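Local coordinates for protein amoebiasin-2 (Entamoeba histolytica, PDB 3M86) that inhibits cysteine proteases of the parasite by wedging three loops into their substrate-binding site, one of them meeting the catalytic cysteine and histidine, at residues Asp47-Ser52 and Leu76-Val81; Trp40-Pro45 and Arg72-Lys77; Thr84-Gly89 and Tyr106-Arg111. All coordinates share one frame; numbering follows the deposited sequence. Where two conformers were deposited one is given.

Interaction 1 (Asp47-Ser52 and Leu76-Val81)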
# COMPACT_ATOMS: atom_id res chain seq x y z
N ASP A 47 8.70 -9.59 -9.83
CA ASP A 47 8.88 -9.72 -11.26
C ASP A 47 7.82 -8.91 -12.01
O ASP A 47 7.99 -8.63 -13.19
CB ASP A 47 8.84 -11.19 -11.70
CG ASP A 47 7.46 -11.80 -11.57
OD1 ASP A 47 7.19 -12.81 -12.27
OD2 ASP A 47 6.64 -11.29 -10.78
N THR A 48 6.75 -8.51 -11.32
CA THR A 48 5.62 -7.86 -11.99
C THR A 48 5.45 -6.37 -11.67
O THR A 48 4.93 -5.62 -12.50
CB THR A 48 4.29 -8.60 -11.72
OG1 THR A 48 4.45 -9.99 -12.07
CG2 THR A 48 3.16 -8.02 -12.58
N PHE A 49 5.87 -5.96 -10.47
CA PHE A 49 5.86 -4.55 -10.09
C PHE A 49 7.22 -4.04 -9.67
O PHE A 49 8.02 -4.76 -9.06
CB PHE A 49 4.96 -4.31 -8.87
CG PHE A 49 3.50 -4.36 -9.15
CD1 PHE A 49 2.89 -3.35 -9.86
CD2 PHE A 49 2.72 -5.40 -8.67
CE1 PHE A 49 1.53 -3.38 -10.12
CE2 PHE A 49 1.37 -5.45 -8.93
CZ PHE A 49 0.78 -4.44 -9.66
N SER A 50 7.46 -2.77 -9.97
CA SER A 50 8.60 -2.03 -9.42
C SER A 50 8.12 -1.04 -8.36
O SER A 50 7.07 -0.42 -8.51
CB SER A 50 9.32 -1.28 -10.54
OG SER A 50 10.38 -0.50 -10.03
N LEU A 51 8.89 -0.90 -7.28
CA LEU A 51 8.57 0.08 -6.24
C LEU A 51 9.05 1.43 -6.76
O LEU A 51 10.25 1.68 -6.84
CB LEU A 51 9.32 -0.27 -4.96
CG LEU A 51 9.05 0.51 -3.66
CD1 LEU A 51 9.63 1.92 -3.71
CD2 LEU A 51 7.56 0.54 -3.34
N SER A 52 8.11 2.29 -7.13
CA SER A 52 8.47 3.56 -7.71
C SER A 52 8.75 4.58 -6.60
O SER A 52 9.61 5.43 -6.72
CB SER A 52 7.38 4.06 -8.67
OG SER A 52 6.10 4.00 -8.08
N LEU A 76 3.44 1.64 -6.84
CA LEU A 76 3.94 0.51 -7.63
C LEU A 76 3.68 0.72 -9.11
O LEU A 76 2.59 1.13 -9.51
CB LEU A 76 3.22 -0.78 -7.22
CG LEU A 76 3.37 -1.19 -5.76
CD1 LEU A 76 2.46 -2.38 -5.46
CD2 LEU A 76 4.83 -1.53 -5.49
N LYS A 77 4.69 0.43 -9.91
CA LYS A 77 4.55 0.59 -11.35
C LYS A 77 4.68 -0.78 -11.99
O LYS A 77 5.62 -1.50 -11.71
CB LYS A 77 5.64 1.51 -11.88
CG LYS A 77 5.53 1.78 -13.38
CD LYS A 77 6.59 2.78 -13.83
CE LYS A 77 6.49 3.04 -15.33
NZ LYS A 77 7.49 4.05 -15.77
N PRO A 78 3.74 -1.15 -12.86
CA PRO A 78 3.88 -2.46 -13.52
C PRO A 78 5.18 -2.61 -14.30
O PRO A 78 5.59 -1.69 -15.02
CB PRO A 78 2.70 -2.48 -14.50
CG PRO A 78 1.71 -1.55 -13.92
CD PRO A 78 2.49 -0.46 -13.24
N LEU A 79 5.83 -3.76 -14.14
CA LEU A 79 6.96 -4.13 -14.98
C LEU A 79 6.52 -5.01 -16.13
O LEU A 79 7.13 -5.01 -17.20
CB LEU A 79 8.01 -4.87 -14.15
CG LEU A 79 8.82 -3.97 -13.22
CD1 LEU A 79 9.66 -4.81 -12.26
CD2 LEU A 79 9.70 -3.04 -14.05
N LYS A 80 5.46 -5.78 -15.89
CA LYS A 80 4.96 -6.74 -16.87
C LYS A 80 3.44 -6.79 -16.81
O LYS A 80 2.84 -6.43 -15.79
CB LYS A 80 5.50 -8.15 -16.58
CG LYS A 80 7.03 -8.27 -16.46
CD LYS A 80 7.45 -9.73 -16.34
CE LYS A 80 8.89 -9.86 -15.86
NZ LYS A 80 9.38 -11.28 -15.92
N VAL A 81 2.81 -7.24 -17.89
CA VAL A 81 1.37 -7.48 -17.83
C VAL A 81 1.16 -8.81 -17.11
O VAL A 81 2.08 -9.63 -17.02
CB VAL A 81 0.72 -7.52 -19.22
CG1 VAL A 81 0.78 -6.16 -19.89
CG2 VAL A 81 1.38 -8.58 -20.10
O HOH W 1 7.49 -12.85 -14.75
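D47 and K80 meet where two antiparallel strands run out into turns. Their charged groups stand 4.5 Å apart between OD1 of D47 and NZ of K80, beyond salt-bridge range, and one water spans the interval, donating to OD1 and accepting from NZ. The extended chain of K80 runs past the D47 carbonyl, with CE 3.1 Å from the D47 O. T48 turns its hydroxyl back onto its neighbour, OG1 donating to OD2 of D47 from above the carboxylate plane, while its CG2 touches the K80 carbonyl. The T48 carbonyl closes the strand pair: L79 N reaches its O at 2.6 Å from above the carbonyl plane, and K80 N adds a weak second bond. F49 and P78 form a non-hydrogen-bonded pair, and the two side chains diverge. The F49 ring crosses the L76 side chain at about a right angle: CD1 rests 3.7 Å from L76 CB, and L76 CD1 lies over one face toward the rim. S50 restores the ladder with K77, its N bonding K77 O at 2.8 Å and its O receiving K77 N at 2.9 Å. S50 and K77 send their side chains to the same face, and S50 CB packs against L79 CG. L51 sends CD2 to CD2 of L76, 4.0 Å away, on the other face of the sheet, and S52 OG, near L76 N, bonds weakly to Q75 O. Strand 70-78 lies between strand 25-32 and the outermost strand 49-58, while F49 extends across the sandwich to T84 and I86 of strand 82-91 and V108 and I110 of 102-110.

Interaction 2 (Trp40-Pro45 and Arg72-Lys77)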
# COMPACT_ATOMS: atom_id res chain seq x y z
N TRP A 40 3.48 -1.04 8.17
CA TRP A 40 2.90 -1.88 7.14
C TRP A 40 4.02 -2.59 6.41
O TRP A 40 5.04 -1.99 6.10
CB TRP A 40 2.10 -1.04 6.14
CG TRP A 40 0.83 -0.50 6.72
CD1 TRP A 40 0.61 0.76 7.21
CD2 TRP A 40 -0.40 -1.19 6.84
NE1 TRP A 40 -0.68 0.88 7.64
CE2 TRP A 40 -1.33 -0.30 7.43
CE3 TRP A 40 -0.81 -2.49 6.52
CZ2 TRP A 40 -2.65 -0.66 7.69
CZ3 TRP A 40 -2.13 -2.85 6.76
CH2 TRP A 40 -3.03 -1.94 7.35
N ASN A 41 3.84 -3.89 6.18
CA ASN A 41 4.79 -4.65 5.40
C ASN A 41 4.06 -5.08 4.14
O ASN A 41 2.93 -5.54 4.22
CB ASN A 41 5.24 -5.88 6.18
CG ASN A 41 6.39 -6.61 5.53
OD1 ASN A 41 7.42 -6.01 5.20
ND2 ASN A 41 6.24 -7.92 5.34
N ILE A 42 4.69 -4.90 2.98
CA ILE A 42 4.04 -5.26 1.73
C ILE A 42 4.68 -6.47 1.06
O ILE A 42 5.91 -6.63 1.04
CB ILE A 42 4.01 -4.06 0.76
CG1 ILE A 42 3.15 -4.38 -0.46
CG2 ILE A 42 5.43 -3.65 0.34
CD1 ILE A 42 2.90 -3.18 -1.36
N GLU A 43 3.83 -7.34 0.53
CA GLU A 43 4.28 -8.48 -0.26
C GLU A 43 3.67 -8.34 -1.63
O GLU A 43 2.45 -8.23 -1.78
CB GLU A 43 3.85 -9.80 0.38
N TYR A 44 4.51 -8.31 -2.65
CA TYR A 44 4.03 -8.23 -4.02
C TYR A 44 5.03 -8.95 -4.91
O TYR A 44 6.17 -9.19 -4.52
CB TYR A 44 3.86 -6.77 -4.46
CG TYR A 44 5.15 -5.98 -4.49
CD1 TYR A 44 5.92 -5.93 -5.63
CD2 TYR A 44 5.60 -5.31 -3.36
CE1 TYR A 44 7.10 -5.22 -5.67
CE2 TYR A 44 6.79 -4.60 -3.39
CZ TYR A 44 7.53 -4.56 -4.55
OH TYR A 44 8.71 -3.85 -4.59
N PRO A 45 4.58 -9.33 -6.11
CA PRO A 45 5.46 -10.03 -7.05
C PRO A 45 6.48 -9.05 -7.64
O PRO A 45 6.10 -8.13 -8.37
CB PRO A 45 4.50 -10.52 -8.13
CG PRO A 45 3.35 -9.56 -8.09
CD PRO A 45 3.22 -9.15 -6.65
N ARG A 72 1.36 6.30 5.22
CA ARG A 72 2.28 5.47 4.44
C ARG A 72 1.79 5.43 3.01
O ARG A 72 0.63 5.14 2.76
CB ARG A 72 2.31 4.06 5.01
CG ARG A 72 3.19 3.09 4.22
CD ARG A 72 4.67 3.34 4.46
NE ARG A 72 5.53 2.38 3.75
CZ ARG A 72 5.81 1.15 4.19
NH1 ARG A 72 5.31 0.72 5.35
NH2 ARG A 72 6.61 0.36 3.48
N GLU A 73 2.66 5.73 2.06
CA GLU A 73 2.24 5.70 0.68
C GLU A 73 3.24 4.89 -0.11
O GLU A 73 4.43 5.20 -0.11
CB GLU A 73 2.14 7.10 0.09
CG GLU A 73 1.76 7.03 -1.37
CD GLU A 73 1.92 8.34 -2.09
OE1 GLU A 73 3.08 8.70 -2.41
OE2 GLU A 73 0.90 9.00 -2.35
N ILE A 74 2.75 3.84 -0.75
CA ILE A 74 3.60 2.95 -1.52
C ILE A 74 3.12 3.01 -2.96
O ILE A 74 1.95 2.75 -3.23
CB ILE A 74 3.49 1.49 -1.04
CG1 ILE A 74 3.95 1.39 0.42
CG2 ILE A 74 4.34 0.59 -1.92
CD1 ILE A 74 3.49 0.14 1.13
N GLN A 75 4.00 3.39 -3.87
CA GLN A 75 3.61 3.48 -5.27
C GLN A 75 4.26 2.36 -6.06
O GLN A 75 5.47 2.15 -5.97
CB GLN A 75 4.03 4.82 -5.86
CG GLN A 75 3.47 6.02 -5.12
CD GLN A 75 3.86 7.31 -5.80
OE1 GLN A 75 4.09 7.34 -7.02
NE2 GLN A 75 3.96 8.38 -5.04
N LEU A 76 3.44 1.64 -6.84
CA LEU A 76 3.94 0.51 -7.63
C LEU A 76 3.68 0.72 -9.11
O LEU A 76 2.59 1.13 -9.51
CB LEU A 76 3.22 -0.78 -7.22
CG LEU A 76 3.37 -1.19 -5.76
CD1 LEU A 76 2.46 -2.38 -5.46
CD2 LEU A 76 4.83 -1.53 -5.49
N LYS A 77 4.69 0.43 -9.91
CA LYS A 77 4.55 0.59 -11.35
C LYS A 77 4.68 -0.78 -11.99
O LYS A 77 5.62 -1.50 -11.71
CB LYS A 77 5.64 1.51 -11.88
CG LYS A 77 5.53 1.78 -13.38
CD LYS A 77 6.59 2.78 -13.83
CE LYS A 77 6.49 3.04 -15.33
NZ LYS A 77 7.49 4.05 -15.77
O HOH W 2 8.09 -1.77 4.68
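R72 reaches across the sandwich to W40 with a long, bent side chain. Its CB points toward the opposite strand and lies obliquely to the indole of W40. CG stands anti to the backbone N, and the bend comes next, at chi2 (74°), which turns CD off the line of the bonds before it. NE then forms a salt bridge with OD2 of D54 on strand 49-58. At the tip, NH1 donates to W40 O at 2.8 Å, with an N-H...O angle of 152° and the oxygen slightly tilted from the guanidinium plane; NH1 also lies 3.7 Å from W40 CB. NH2 gives a hydrogen bond to a water that returns a weak one to the same W40 carbonyl. One face of the guanidinium is covered by I74 CD1, 3.7 Å above its plane and offset toward the rim.

Beyond this polar end the contact is hydrocarbon. I42 and I74 meet tip to tip, CD1 of I42 lying 4.1 Å from I74 CG2, and the same CD1 approaches L76 CD1. Farther on, L76 CD2 sits over the centre of the Y44 ring in a CH-pi contact, 4.2 Å from the centroid. The two strands belong to facing sheets, and every contact involves a side chain. The chemistry implies a charge held at the polar end of the contact: D54 probably balances the guanidinium, while the W40 carbonyl and a water each accept one further N-H.

Interaction 3 (Thr84-Gly89 and Tyr106-Arg111); sequences TTIKLG and YSVVIR
The V108 carbonyl is gripped twice by T84: the backbone N donates to V108 O at 2.9 Å, and the side-chain OG1 adds a second bond to the same oxygen at 3.0 Å. The first torsion (chi1 68°) sets OG1 between the backbone N and the carbonyl carbon, and there it lies 3.3 Å from V108 CB. In return V108 N donates to T84 O. Two residues on, I86 and Y106 form the next hydrogen-bonded pair: I86 N binds Y106 O and Y106 N meets I86 O, each at 2.8 Å. Between these pairs T85 faces S107 without mutual hydrogen bonds, and CA-H...O contacts bring S107 CA to T84 O and T85 CA to Y106 O.

Outward from this ladder, the side chains of T84 and V108 lie side by side, and I86 crosses V108 obliquely, CD1 to CG2 at 3.9 Å. L88 CD2 presses on CE2 of Y106 at 3.8 Å, oblique to the ring, whose OH hydrogen-bonds T10 O. Toward strand 25-32, I86 meets I28, V108 meets I26, and both L88 and Y106 touch L30. An antiparallel hairpin with one apolar face turned to a second sheet is characteristic of the immunoglobulin-like beta sandwich of I42 inhibitors; here the FG loop, part of the protease-blocking wedge, connects the two strands.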
# COMPACT_ATOMS: atom_id res chain seq x y z
N THR A 84 -1.87 -10.31 -10.44
CA THR A 84 -1.09 -10.26 -9.21
C THR A 84 -1.97 -10.19 -7.98
O THR A 84 -3.15 -9.86 -8.05
CB THR A 84 -0.22 -8.99 -9.15
OG1 THR A 84 -1.07 -7.84 -9.01
CG2 THR A 84 0.62 -8.84 -10.39
N THR A 85 -1.36 -10.52 -6.85
CA THR A 85 -1.96 -10.26 -5.55
C THR A 85 -0.97 -9.44 -4.76
O THR A 85 0.22 -9.76 -4.74
CB THR A 85 -2.20 -11.56 -4.79
OG1 THR A 85 -3.03 -12.43 -5.59
CG2 THR A 85 -2.89 -11.27 -3.47
N ILE A 86 -1.46 -8.40 -4.09
CA ILE A 86 -0.64 -7.58 -3.20
C ILE A 86 -1.20 -7.79 -1.80
O ILE A 86 -2.41 -7.68 -1.60
CB ILE A 86 -0.74 -6.08 -3.57
CG1 ILE A 86 -0.26 -5.84 -5.01
CG2 ILE A 86 0.07 -5.21 -2.58
CD1 ILE A 86 -0.61 -4.44 -5.52
N LYS A 87 -0.34 -8.12 -0.85
CA LYS A 87 -0.78 -8.30 0.54
C LYS A 87 -0.03 -7.35 1.46
O LYS A 87 1.18 -7.19 1.33
CB LYS A 87 -0.56 -9.73 1.00
CG LYS A 87 -1.46 -10.77 0.34
CD LYS A 87 -1.09 -12.17 0.80
CE LYS A 87 -1.96 -13.23 0.13
NZ LYS A 87 -1.55 -14.61 0.50
N LEU A 88 -0.75 -6.73 2.39
CA LEU A 88 -0.11 -5.86 3.39
C LEU A 88 -0.46 -6.37 4.78
O LEU A 88 -1.58 -6.82 5.02
CB LEU A 88 -0.64 -4.43 3.29
CG LEU A 88 -0.47 -3.42 2.14
CD1 LEU A 88 0.91 -2.76 2.10
CD2 LEU A 88 -0.89 -3.96 0.79
N GLY A 89 0.48 -6.27 5.70
CA GLY A 89 0.21 -6.58 7.09
C GLY A 89 0.73 -5.46 7.96
O GLY A 89 1.81 -4.93 7.72
N TYR A 106 -5.15 -7.10 -2.05
CA TYR A 106 -5.67 -6.54 -3.28
C TYR A 106 -5.31 -7.45 -4.46
O TYR A 106 -4.21 -7.98 -4.53
CB TYR A 106 -5.09 -5.16 -3.56
CG TYR A 106 -5.15 -4.15 -2.44
CD1 TYR A 106 -6.37 -3.65 -1.99
CD2 TYR A 106 -3.99 -3.65 -1.89
CE1 TYR A 106 -6.41 -2.69 -0.97
CE2 TYR A 106 -4.03 -2.70 -0.88
CZ TYR A 106 -5.23 -2.22 -0.44
OH TYR A 106 -5.26 -1.27 0.55
N SER A 107 -6.23 -7.61 -5.40
CA SER A 107 -5.97 -8.34 -6.62
C SER A 107 -5.83 -7.31 -7.74
O SER A 107 -6.70 -6.47 -7.92
CB SER A 107 -7.12 -9.29 -6.93
OG SER A 107 -7.28 -10.23 -5.89
N VAL A 108 -4.73 -7.37 -8.48
CA VAL A 108 -4.51 -6.39 -9.52
C VAL A 108 -4.24 -7.09 -10.85
O VAL A 108 -3.30 -7.88 -10.97
CB VAL A 108 -3.35 -5.44 -9.19
CG1 VAL A 108 -3.12 -4.48 -10.37
CG2 VAL A 108 -3.64 -4.68 -7.89
N VAL A 109 -5.09 -6.82 -11.83
CA VAL A 109 -4.91 -7.34 -13.17
C VAL A 109 -4.33 -6.24 -14.04
O VAL A 109 -4.93 -5.18 -14.19
CB VAL A 109 -6.25 -7.78 -13.78
CG1 VAL A 109 -6.05 -8.34 -15.19
CG2 VAL A 109 -6.93 -8.81 -12.88
N ILE A 110 -3.15 -6.49 -14.59
CA ILE A 110 -2.48 -5.55 -15.48
C ILE A 110 -2.70 -6.01 -16.91
O ILE A 110 -2.11 -7.00 -17.38
CB ILE A 110 -0.97 -5.49 -15.18
CG1 ILE A 110 -0.73 -5.18 -13.70
CG2 ILE A 110 -0.29 -4.47 -16.10
CD1 ILE A 110 0.69 -5.45 -13.23
N ARG A 111 -3.55 -5.28 -17.63
CA ARG A 111 -3.97 -5.71 -18.95
C ARG A 111 -3.25 -4.92 -20.02
O ARG A 111 -2.69 -3.86 -19.75
CB ARG A 111 -5.49 -5.53 -19.10
OXT ARG A 111 -3.21 -5.33 -21.18

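The three contacts show how a sandwich is built: interactions 1 and 3 each join neighbouring strands within one sheet, and interaction 2 spans the two sheets. Their centres lie about 10 to 11 Å apart. Interactions 1 and 2 share L76 and K77, and L51 CD2 packs 3.5 Å from I74 CG2. Interaction 3 lies beside strand 39-43 of interaction 2, with N41 N 2.7 Å from G89 O. Between interactions 1 and 3, F49 CE2 approaches T84 OG1 at 3.4 Å. The strands of interactions 2 and 3 continue toward the BC, DE and FG loops, which block the protease substrate site, while interaction 1 occupies the ends of its strands that lie far from the DE loop.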